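PUA domain-containing protein (Pyrococcus horikoshii, PDB 3D79) is of unknown function but carries a PUA domain and probably binds RNA. Local coordinates at residues 146-151 with 159-164. Sequence-based numbering, arbitrary orientation.
Sequences IALMSG and RGKAVK
Ile146 and Lys164 face each other as an antiparallel hydrogen-bonded pair, the evidence being two reciprocal bonds: Ile146 N to Lys164 O at 2.9 Å, and Lys164 N to Ile146 O. A third backbone bond, Leu148 N to Ala162 O (2.8 Å), is nearly straight at 170°, yet its donor stands above the carbonyl plane. Between them, Ala147 and Val163 form a non-hydrogen-bonded pair, and Val163 CA gives a CA-H...O contact to Ile146 O (3.4 Å). Ala162 and Val163 both face Val113 of strand 113-114, a classic beta bulge on the edge of strand 161-165 that pairs with it.

Side-chain packing continues past the last bridge, through Leu148 and Met149. Leu148 lies alongside Lys161, pointing the same way, and its CD1 meets Lys161 CD at 3.6 Å; the other branch, CD2, lies more loosely against Lys164 CB, at 4.1 Å. The ammonium of Lys164 continues past this contact to a salt bridge with Asp112. Met149 runs extended to its methyl (chi3 168°). SD lies over Ala162, 4.0 Å from Ala162 CB. CE ends 3.5 Å from Arg159 O and also meets Lys161 O. Gly160 suits this spot: a CB there would clash with Met149 CE, and its backbone angles independently call for glycine. An alanine in place of Met149 would probably open a gap beside Ala162 CB and leave the carbonyls of Arg159 and Lys161 without the methyl that packs on them.

Within the PUA domain, then, main-chain bonds fix the strand register, while the Met149 thioether and the Leu148-Lys161 packing extend the join beyond the end of strand 141-147.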
loop_
_atom_site.group_PDB
_atom_site.type_symbol
_atom_site.label_atom_id
_atom_site.label_comp_id
_atom_site.label_asym_id
_atom_site.label_seq_id
_atom_site.Cartn_x
_atom_site.Cartn_y
_atom_site.Cartn_z
ATOM N N ILE A 146 -5.366 5.404 -3.649
ATOM C CA ILE A 146 -6.737 5.517 -3.194
ATOM C C ILE A 146 -7.670 5.027 -4.289
ATOM O O ILE A 146 -7.573 5.468 -5.444
ATOM C CB ILE A 146 -7.090 6.987 -2.846
ATOM C CG1 ILE A 146 -6.100 7.539 -1.814
ATOM C CG2 ILE A 146 -8.542 7.090 -2.358
ATOM C CD1 ILE A 146 -6.263 9.021 -1.509
ATOM N N ALA A 147 -8.565 4.114 -3.921
ATOM C CA ALA A 147 -9.559 3.583 -4.845
ATOM C C ALA A 147 -10.543 4.664 -5.274
ATOM O O ALA A 147 -11.086 5.390 -4.437
ATOM C CB ALA A 147 -10.305 2.437 -4.212
ATOM N N LEU A 148 -10.747 4.772 -6.585
ATOM C CA LEU A 148 -11.742 5.693 -7.158
ATOM C C LEU A 148 -12.983 4.931 -7.612
ATOM O O LEU A 148 -13.974 5.525 -8.070
ATOM C CB LEU A 148 -11.139 6.486 -8.323
ATOM C CG LEU A 148 -9.825 7.237 -8.079
ATOM C CD1 LEU A 148 -9.312 7.831 -9.371
ATOM C CD2 LEU A 148 -9.962 8.302 -7.003
ATOM N N MET A 149 -12.916 3.607 -7.487
ATOM C CA MET A 149 -14.022 2.700 -7.771
ATOM C C MET A 149 -14.049 1.639 -6.674
ATOM O O MET A 149 -13.032 1.385 -6.029
ATOM C CB MET A 149 -13.805 1.988 -9.110
ATOM C CG MET A 149 -13.727 2.884 -10.338
ATOM S SD MET A 149 -13.180 1.923 -11.763
ATOM C CE MET A 149 -13.508 3.076 -13.101
ATOM N N SER A 150 -15.197 0.998 -6.473
ATOM C CA SER A 150 -15.242 -0.188 -5.623
ATOM C C SER A 150 -14.469 -1.321 -6.307
ATOM O O SER A 150 -14.244 -1.280 -7.521
ATOM C CB SER A 150 -16.685 -0.618 -5.374
ATOM O OG SER A 150 -17.246 -1.170 -6.554
ATOM N N GLY A 151 -14.070 -2.328 -5.533
ATOM C CA GLY A 151 -13.409 -3.512 -6.086
ATOM C C GLY A 151 -14.247 -4.211 -7.143
ATOM O O GLY A 151 -13.728 -4.626 -8.183
ATOM N N ARG A 159 -13.256 0.824 -18.585
ATOM C CA ARG A 159 -13.025 2.257 -18.796
ATOM C C ARG A 159 -13.110 3.025 -17.487
ATOM O O ARG A 159 -13.846 2.634 -16.580
ATOM C CB ARG A 159 -14.049 2.827 -19.782
ATOM C CG ARG A 159 -13.897 2.297 -21.197
ATOM C CD ARG A 159 -14.995 2.814 -22.101
ATOM N NE ARG A 159 -14.865 4.247 -22.372
ATOM C CZ ARG A 159 -14.018 4.773 -23.250
ATOM N NH1 ARG A 159 -13.204 3.999 -23.959
ATOM N NH2 ARG A 159 -13.987 6.095 -23.418
ATOM N N GLY A 160 -12.356 4.119 -17.394
ATOM C CA GLY A 160 -12.369 4.975 -16.208
ATOM C C GLY A 160 -11.105 4.842 -15.379
ATOM O O GLY A 160 -10.417 3.826 -15.447
ATOM N N LYS A 161 -10.782 5.884 -14.612
ATOM C CA LYS A 161 -9.667 5.805 -13.658
ATOM C C LYS A 161 -10.073 5.041 -12.404
ATOM O O LYS A 161 -11.105 5.341 -11.780
ATOM C CB LYS A 161 -9.142 7.189 -13.263
ATOM C CG LYS A 161 -7.734 7.117 -12.633
ATOM C CD LYS A 161 -7.160 8.486 -12.236
ATOM C CE LYS A 161 -6.743 9.313 -13.456
ATOM N NZ LYS A 161 -5.911 8.571 -14.444
ATOM N N ALA A 162 -9.234 4.080 -12.025
ATOM C CA ALA A 162 -9.544 3.173 -10.928
ATOM C C ALA A 162 -8.823 3.496 -9.626
ATOM O O ALA A 162 -9.395 3.338 -8.545
ATOM C CB ALA A 162 -9.252 1.751 -11.344
ATOM N N VAL A 163 -7.566 3.920 -9.724
ATOM C CA VAL A 163 -6.761 4.198 -8.527
ATOM C C VAL A 163 -5.945 5.469 -8.692
ATOM O O VAL A 163 -5.209 5.610 -9.665
ATOM C CB VAL A 163 -5.782 3.034 -8.204
ATOM C CG1 VAL A 163 -4.957 3.336 -6.950
ATOM C CG2 VAL A 163 -6.532 1.709 -8.042
ATOM N N LYS A 164 -6.084 6.384 -7.732
ATOM C CA LYS A 164 -5.195 7.537 -7.631
ATOM C C LYS A 164 -3.934 7.111 -6.890
ATOM O O LYS A 164 -3.976 6.882 -5.678
ATOM C CB LYS A 164 -5.884 8.699 -6.892
ATOM C CG LYS A 164 -5.072 9.993 -6.868
ATOM C CD LYS A 164 -5.086 10.644 -8.255
ATOM C CE LYS A 164 -3.971 11.643 -8.404
ATOM N NZ LYS A 164 -3.711 11.944 -9.833
#